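Local coordinates for glycosyl hydrolases family 31 family protein (Aspergillus niger, PDB 6DRU) that releases alpha-xylose from the non-reducing terminal glucose of xyloglucan oligosaccharides, as a family 31 alpha-xylosidase, at residues E134-F139 with A210-V216; A143-I149 with I160-G164. All coordinates share one frame. Residues are numbered along the deposited sequence.

Contact 1: residues E134-F139 with A210-V216; sequences EFSAEF and AASTTLV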
ATOM      1  N   GLU A 134       7.746   7.922   2.179  1.00 57.11           N
ATOM      2  CA  GLU A 134       6.810   8.529   3.116  1.00 49.50           C
ATOM      3  C   GLU A 134       6.397   7.516   4.173  1.00 61.39           C
ATOM      4  O   GLU A 134       6.234   6.326   3.889  1.00 75.84           O
ATOM      5  CB  GLU A 134       5.576   9.054   2.384  1.00 55.16           C
ATOM      6  CG  GLU A 134       5.857  10.171   1.395  1.00 82.23           C
ATOM      7  CD  GLU A 134       4.624  10.573   0.606  1.00 95.94           C
ATOM      8  OE1 GLU A 134       3.816  11.369   1.129  1.00 95.35           O
ATOM      9  OE2 GLU A 134       4.458  10.083  -0.534  1.00 74.83           O
ATOM     10  N   PHE A 135       6.229   7.992   5.404  1.00 55.70           N
ATOM     11  CA  PHE A 135       6.001   7.120   6.545  1.00 58.82           C
ATOM     12  C   PHE A 135       4.845   7.641   7.385  1.00 65.88           C
ATOM     13  O   PHE A 135       4.488   8.821   7.335  1.00 59.09           O
ATOM     14  CB  PHE A 135       7.258   7.004   7.422  1.00 54.68           C
ATOM     15  CG  PHE A 135       7.752   8.326   7.948  1.00 60.23           C
ATOM     16  CD1 PHE A 135       8.639   9.093   7.208  1.00 48.18           C
ATOM     17  CD2 PHE A 135       7.323   8.804   9.177  1.00 59.03           C
ATOM     18  CE1 PHE A 135       9.092  10.311   7.684  1.00 51.57           C
ATOM     19  CE2 PHE A 135       7.772  10.020   9.657  1.00 61.51           C
ATOM     20  CZ  PHE A 135       8.657  10.775   8.909  1.00 62.67           C
ATOM     21  N   SER A 136       4.267   6.733   8.163  1.00 60.38           N
ATOM     22  CA  SER A 136       3.329   7.074   9.217  1.00 62.11           C
ATOM     23  C   SER A 136       4.079   7.155  10.541  1.00 60.20           C
ATOM     24  O   SER A 136       5.047   6.425  10.772  1.00 67.11           O
ATOM     25  CB  SER A 136       2.196   6.049   9.301  1.00 59.54           C
ATOM     26  OG  SER A 136       2.508   5.013  10.215  1.00 85.46           O
ATOM     27  N   ALA A 137       3.633   8.058  11.410  1.00 59.55           N
ATOM     28  CA  ALA A 137       4.338   8.343  12.651  1.00 52.90           C
ATOM     29  C   ALA A 137       3.386   8.240  13.829  1.00 55.35           C
ATOM     30  O   ALA A 137       2.226   8.650  13.742  1.00 60.13           O
ATOM     31  CB  ALA A 137       4.973   9.737  12.622  1.00 56.16           C
ATOM     32  N   GLU A 138       3.887   7.682  14.930  1.00 61.30           N
ATOM     33  CA  GLU A 138       3.151   7.586  16.185  1.00 55.99           C
ATOM     34  C   GLU A 138       4.084   8.021  17.306  1.00 57.84           C
ATOM     35  O   GLU A 138       5.026   7.298  17.646  1.00 60.56           O
ATOM     36  CB  GLU A 138       2.640   6.163  16.415  1.00 58.14           C
ATOM     37  CG  GLU A 138       1.561   5.732  15.431  1.00 64.27           C
ATOM     38  CD  GLU A 138       1.251   4.249  15.510  1.00 88.36           C
ATOM     39  OE1 GLU A 138       1.601   3.509  14.562  1.00107.62           O
ATOM     40  OE2 GLU A 138       0.662   3.821  16.521  1.00 95.10           O
ATOM     41  N   PHE A 139       3.826   9.193  17.876  1.00 54.09           N
ATOM     42  CA  PHE A 139       4.645   9.752  18.944  1.00 55.75           C
ATOM     43  C   PHE A 139       3.863   9.727  20.249  1.00 50.83           C
ATOM     44  O   PHE A 139       2.725  10.204  20.306  1.00 54.38           O
ATOM     45  CB  PHE A 139       5.091  11.176  18.606  1.00 58.88           C
ATOM     46  CG  PHE A 139       6.354  11.234  17.789  1.00 62.88           C
ATOM     47  CD1 PHE A 139       6.522  10.413  16.685  1.00 58.48           C
ATOM     48  CD2 PHE A 139       7.372  12.110  18.128  1.00 61.58           C
ATOM     49  CE1 PHE A 139       7.684  10.462  15.935  1.00 56.38           C
ATOM     50  CE2 PHE A 139       8.535  12.166  17.380  1.00 59.57           C
ATOM     51  CZ  PHE A 139       8.692  11.340  16.284  1.00 60.88           C
ATOM     52  N   ALA A 210       0.377  10.557  12.620  1.00 60.61           N
ATOM     53  CA  ALA A 210       0.323  11.183  11.305  1.00 57.64           C
ATOM     54  C   ALA A 210       0.213  10.083  10.260  1.00 59.58           C
ATOM     55  O   ALA A 210       1.059   9.183  10.218  1.00 64.40           O
ATOM     56  CB  ALA A 210       1.559  12.050  11.053  1.00 52.42           C
ATOM     57  N   ALA A 211      -0.825  10.156   9.422  1.00 61.03           N
ATOM     58  CA  ALA A 211      -1.077   9.090   8.455  1.00 56.48           C
ATOM     59  C   ALA A 211       0.050   8.978   7.436  1.00 61.85           C
ATOM     60  O   ALA A 211       0.493   7.871   7.108  1.00 59.10           O
ATOM     61  CB  ALA A 211      -2.413   9.329   7.751  1.00 48.76           C
ATOM     62  N   SER A 212       0.523  10.109   6.921  1.00 57.74           N
ATOM     63  CA  SER A 212       1.604  10.116   5.947  1.00 50.43           C
ATOM     64  C   SER A 212       2.338  11.440   6.063  1.00 57.96           C
ATOM     65  O   SER A 212       1.712  12.503   6.011  1.00 63.32           O
ATOM     66  CB  SER A 212       1.075   9.914   4.522  1.00 57.11           C
ATOM     67  OG  SER A 212       2.116  10.031   3.567  1.00 60.80           O
ATOM     68  N   THR A 213       3.655  11.373   6.225  1.00 53.69           N
ATOM     69  CA  THR A 213       4.457  12.577   6.387  1.00 63.97           C
ATOM     70  C   THR A 213       5.907  12.248   6.069  1.00 60.23           C
ATOM     71  O   THR A 213       6.291  11.082   5.950  1.00 63.30           O
ATOM     72  CB  THR A 213       4.330  13.149   7.803  1.00 58.14           C
ATOM     73  OG1 THR A 213       5.047  14.386   7.888  1.00 66.56           O
ATOM     74  CG2 THR A 213       4.894  12.172   8.823  1.00 54.55           C
ATOM     75  N   THR A 214       6.708  13.301   5.926  1.00 60.12           N
ATOM     76  CA  THR A 214       8.147  13.174   5.771  1.00 57.76           C
ATOM     77  C   THR A 214       8.913  13.776   6.937  1.00 59.73           C
ATOM     78  O   THR A 214      10.149  13.770   6.919  1.00 60.32           O
ATOM     79  CB  THR A 214       8.611  13.830   4.463  1.00 64.91           C
ATOM     80  OG1 THR A 214       8.453  15.253   4.555  1.00 61.97           O
ATOM     81  CG2 THR A 214       7.796  13.307   3.286  1.00 59.72           C
ATOM     82  N   LEU A 215       8.215  14.287   7.954  1.00 60.82           N
ATOM     83  CA  LEU A 215       8.843  14.990   9.065  1.00 62.59           C
ATOM     84  C   LEU A 215       7.851  15.200  10.202  1.00 61.85           C
ATOM     85  O   LEU A 215       6.725  15.653   9.973  1.00 59.61           O
ATOM     86  CB  LEU A 215       9.397  16.339   8.601  1.00 58.76           C
ATOM     87  CG  LEU A 215       9.868  17.290   9.703  1.00 54.24           C
ATOM     88  CD1 LEU A 215      11.046  16.695  10.454  1.00 55.55           C
ATOM     89  CD2 LEU A 215      10.222  18.652   9.128  1.00 65.03           C
ATOM     90  N   VAL A 216       8.261  14.880  11.429  1.00 52.23           N
ATOM     91  CA  VAL A 216       7.462  15.125  12.624  1.00 50.95           C
ATOM     92  C   VAL A 216       7.929  16.431  13.251  1.00 58.82           C
ATOM     93  O   VAL A 216       9.133  16.715  13.293  1.00 58.40           O
ATOM     94  CB  VAL A 216       7.573  13.954  13.619  1.00 51.20           C
ATOM     95  CG1 VAL A 216       6.681  14.189  14.824  1.00 54.68           C
ATOM     96  CG2 VAL A 216       7.204  12.649  12.938  1.00 54.35           C
TER
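This is an antiparallel strand pair with a beta bulge, in the beta-sandwich-like N-terminal part of the enzyme. Strand 135-142 pairs with strand 205-213. Two hydrogen-bonded pairs are made. Phe135 N donates to Thr213 O (3.1 Å) and Thr213 N to Phe135 O (2.9 Å). Ala137 N donates to Ala210 O (3.1 Å) and Ala210 N to Ala137 O (2.9 Å). The register slips by one residue between the pairs. Ala211, with helical backbone angles (-64/-44), and Ser212 take up the extra length as the chain turns a corner. Val216 then starts the strand that pairs with strand 28-35, in another sheet.

The side chains of Phe135, Ala137, Ala210 and Thr213 share one face. Phe135 has chi1 near +60° (p), and its ring packs against residues 213-216. Thr213 O lies over one ring face, and Val216 CG2 approaches the ring edge, 4.2 Å from Phe135 CE2. Tyr126 meets this ring edge-to-face. In the t rotamer, Thr213 OG1 lies where it donates to Leu215 O (3.0 Å). Glu134 extends its m, t side chain past Ser212, near the second subunit, where its main-chain N is hydrogen-bonded to Glu134 OE2 of that subunit.

Val216, also t, points toward strand 135-139 and brings both methyls into use. Val216 CG2 touches Ala137 CB at 3.7 Å. Val216 CG1 makes a CH-pi contact, 3.7 Å from the centroid of the Phe139 ring and 11° off its normal.

Contact 2: residues A143-I149 with I160-G164; sequences ATPDEQI and INKKG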
ATOM      1  N   ALA A 143       1.555  10.699  30.570  1.00 62.60           N
ATOM      2  CA  ALA A 143       0.470  11.476  31.149  1.00 61.96           C
ATOM      3  C   ALA A 143       0.117  10.895  32.511  1.00 63.51           C
ATOM      4  O   ALA A 143       0.386   9.725  32.799  1.00 56.62           O
ATOM      5  CB  ALA A 143      -0.761  11.499  30.235  1.00 54.90           C
ATOM      6  N   THR A 144      -0.492  11.729  33.348  1.00 66.13           N
ATOM      7  CA  THR A 144      -0.921  11.297  34.667  1.00 61.14           C
ATOM      8  C   THR A 144      -2.442  11.187  34.716  1.00 61.71           C
ATOM      9  O   THR A 144      -3.140  11.867  33.959  1.00 66.42           O
ATOM     10  CB  THR A 144      -0.449  12.273  35.752  1.00 61.67           C
ATOM     11  OG1 THR A 144      -0.792  13.611  35.373  1.00 72.40           O
ATOM     12  CG2 THR A 144       1.056  12.170  35.941  1.00 64.84           C
ATOM     13  N   PRO A 145      -2.988  10.336  35.590  1.00 59.37           N
ATOM     14  CA  PRO A 145      -4.449  10.156  35.607  1.00 59.27           C
ATOM     15  C   PRO A 145      -5.212  11.417  35.974  1.00 55.60           C
ATOM     16  O   PRO A 145      -6.375  11.560  35.579  1.00 71.74           O
ATOM     17  CB  PRO A 145      -4.652   9.053  36.655  1.00 50.45           C
ATOM     18  CG  PRO A 145      -3.340   8.346  36.730  1.00 55.17           C
ATOM     19  CD  PRO A 145      -2.307   9.403  36.505  1.00 49.35           C
ATOM     20  N   ASP A 146      -4.593  12.335  36.710  1.00 67.87           N
ATOM     21  CA  ASP A 146      -5.253  13.540  37.188  1.00 76.91           C
ATOM     22  C   ASP A 146      -5.190  14.699  36.200  1.00 78.34           C
ATOM     23  O   ASP A 146      -5.730  15.773  36.491  1.00 83.08           O
ATOM     24  CB  ASP A 146      -4.644  13.967  38.531  1.00 93.85           C
ATOM     25  CG  ASP A 146      -3.159  14.275  38.428  1.00106.71           C
ATOM     26  OD1 ASP A 146      -2.796  15.379  37.966  1.00103.29           O
ATOM     27  OD2 ASP A 146      -2.348  13.402  38.807  1.00102.44           O
ATOM     28  N   GLU A 147      -4.552  14.515  35.047  1.00 74.69           N
ATOM     29  CA  GLU A 147      -4.297  15.624  34.141  1.00 67.90           C
ATOM     30  C   GLU A 147      -5.584  16.071  33.453  1.00 67.80           C
ATOM     31  O   GLU A 147      -6.549  15.315  33.320  1.00 67.58           O
ATOM     32  CB  GLU A 147      -3.258  15.235  33.089  1.00 77.09           C
ATOM     33  CG  GLU A 147      -2.409  16.396  32.599  1.00 74.46           C
ATOM     34  CD  GLU A 147      -1.244  15.949  31.737  1.00 76.44           C
ATOM     35  OE1 GLU A 147      -0.688  16.797  31.007  1.00 67.86           O
ATOM     36  OE2 GLU A 147      -0.895  14.750  31.777  1.00 73.51           O
ATOM     37  N   GLN A 148      -5.588  17.329  33.018  1.00 65.67           N
ATOM     38  CA  GLN A 148      -6.723  17.920  32.327  1.00 67.66           C
ATOM     39  C   GLN A 148      -6.250  18.546  31.023  1.00 65.55           C
ATOM     40  O   GLN A 148      -5.222  19.228  30.989  1.00 63.41           O
ATOM     41  CB  GLN A 148      -7.418  18.970  33.201  1.00 64.34           C
ATOM     42  CG  GLN A 148      -8.025  18.405  34.473  1.00 64.07           C
ATOM     43  CD  GLN A 148      -8.826  19.434  35.244  1.00 68.02           C
ATOM     44  OE1 GLN A 148      -9.378  20.371  34.665  1.00 69.85           O
ATOM     45  NE2 GLN A 148      -8.885  19.271  36.559  1.00 71.00           N
ATOM     46  N   ILE A 149      -7.003  18.309  29.953  1.00 63.91           N
ATOM     47  CA  ILE A 149      -6.645  18.760  28.613  1.00 59.01           C
ATOM     48  C   ILE A 149      -7.720  19.722  28.130  1.00 51.61           C
ATOM     49  O   ILE A 149      -8.905  19.371  28.102  1.00 57.85           O
ATOM     50  CB  ILE A 149      -6.489  17.583  27.639  1.00 56.72           C
ATOM     51  CG1 ILE A 149      -5.474  16.570  28.177  1.00 52.58           C
ATOM     52  CG2 ILE A 149      -6.084  18.081  26.266  1.00 60.79           C
ATOM     53  CD1 ILE A 149      -4.115  17.163  28.469  1.00 48.96           C
ATOM     54  N   ILE A 160     -15.285  20.472  28.488  1.00 54.60           N
ATOM     55  CA  ILE A 160     -14.093  21.298  28.349  1.00 58.85           C
ATOM     56  C   ILE A 160     -12.832  20.568  28.791  1.00 62.11           C
ATOM     57  O   ILE A 160     -11.728  20.996  28.416  1.00 66.03           O
ATOM     58  CB  ILE A 160     -14.230  22.636  29.106  1.00 58.61           C
ATOM     59  CG1 ILE A 160     -14.575  22.393  30.576  1.00 67.25           C
ATOM     60  CG2 ILE A 160     -15.256  23.536  28.431  1.00 48.53           C
ATOM     61  CD1 ILE A 160     -14.536  23.648  31.413  1.00 63.66           C
ATOM     62  N   ASN A 161     -12.951  19.500  29.576  1.00 62.91           N
ATOM     63  CA  ASN A 161     -11.828  18.629  29.905  1.00 66.09           C
ATOM     64  C   ASN A 161     -11.848  17.456  28.932  1.00 67.92           C
ATOM     65  O   ASN A 161     -12.725  16.589  29.011  1.00 61.50           O
ATOM     66  CB  ASN A 161     -11.914  18.146  31.352  1.00 61.79           C
ATOM     67  CG  ASN A 161     -10.766  17.228  31.731  1.00 65.89           C
ATOM     68  OD1 ASN A 161      -9.721  17.216  31.079  1.00 61.93           O
ATOM     69  ND2 ASN A 161     -10.957  16.452  32.791  1.00 64.53           N
ATOM     70  N   LYS A 162     -10.881  17.429  28.018  1.00 64.08           N
ATOM     71  CA  LYS A 162     -10.826  16.414  26.975  1.00 58.30           C
ATOM     72  C   LYS A 162     -10.052  15.170  27.397  1.00 57.87           C
ATOM     73  O   LYS A 162      -9.826  14.288  26.563  1.00 62.57           O
ATOM     74  CB  LYS A 162     -10.214  17.003  25.702  1.00 49.15           C
ATOM     75  CG  LYS A 162     -10.959  18.217  25.159  1.00 56.74           C
ATOM     76  CD  LYS A 162     -12.379  17.859  24.735  1.00 59.43           C
ATOM     77  CE  LYS A 162     -13.198  19.102  24.408  1.00 57.37           C
ATOM     78  NZ  LYS A 162     -12.998  19.571  23.009  1.00 61.92           N
ATOM     79  N   LYS A 163      -9.646  15.079  28.663  1.00 55.73           N
ATOM     80  CA  LYS A 163      -8.926  13.904  29.136  1.00 50.93           C
ATOM     81  C   LYS A 163      -9.787  12.655  28.988  1.00 53.15           C
ATOM     82  O   LYS A 163     -10.995  12.678  29.240  1.00 55.37           O
ATOM     83  CB  LYS A 163      -8.515  14.093  30.596  1.00 64.64           C
ATOM     84  CG  LYS A 163      -7.791  12.905  31.213  1.00 52.56           C
ATOM     85  CD  LYS A 163      -6.288  13.041  31.057  1.00 62.93           C
ATOM     86  CE  LYS A 163      -5.561  11.841  31.635  1.00 60.12           C
ATOM     87  NZ  LYS A 163      -4.112  11.855  31.294  1.00 65.79           N
ATOM     88  N   GLY A 164      -9.156  11.559  28.576  1.00 59.23           N
ATOM     89  CA  GLY A 164      -9.866  10.317  28.355  1.00 53.91           C
ATOM     90  C   GLY A 164     -10.574  10.214  27.025  1.00 64.96           C
ATOM     91  O   GLY A 164     -11.327   9.255  26.817  1.00 61.00           O
TER
HETATM   92  O   HOH W   1      -8.902  14.730  34.537  1.00 68.92           O
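A lysine amine serves here as a donor to backbone carbonyls. Lys163 NZ binds Thr144 O (2.8 Å), and also the carbonyls of Gly202 and Thr203. Thr144 O closes the type I turn 144-147 too, by accepting from Glu147 N (3.2 Å). The Lys163 chain lies along this turn, with CD 3.2 Å from Glu147 O. Glu147 OE2 stays 4.4 Å from Lys163 NZ, beyond a salt bridge. Glu147 OE1 is hydrogen-bonded to Ser183 and Tyr187, and Glu147 OE2 weakly accepts from Thr144 N (3.4 Å).

Asn161 is the second hub. Its OD1 accepts from Lys163 N (3.2 Å), forming an Asx turn, and from Ile149 N (3.1 Å). A water links Asn161 ND2 (3.2 Å) to Glu147 O (2.7 Å). Lys162 N donates to Ile149 O (2.8 Å) in a straight bond.

Two of the three direct hydrogen bonds between the loops pair a side chain with the main chain. The chemistry implies joining through backbone amides and carbonyls, without a salt bridge between the segments.

Contacts 1 and 2 adjoin along the chain, yet their centres lie about 25 Å apart. Strand 135-142 connects them: it pairs with strand 205-213 in contact 1 and runs on to the loop of contact 2. Contact 2 is nested inside the loop that contact 1 closes. The two contacts do not touch otherwise. Contact 1 pairs two strands of one sheet, and Val216 leads from there into the neighbouring sheet. Contact 2 ties loops next to helix 628-633. Both lie away from the xylose pocket and from Asp395 and Asp487 of the active site. The side chain of Phe139 is about 12 Å from a bound MAN (mannose). The side chain of Pro145 is about 4 Å from a bound NAG (N-acetylglucosamine).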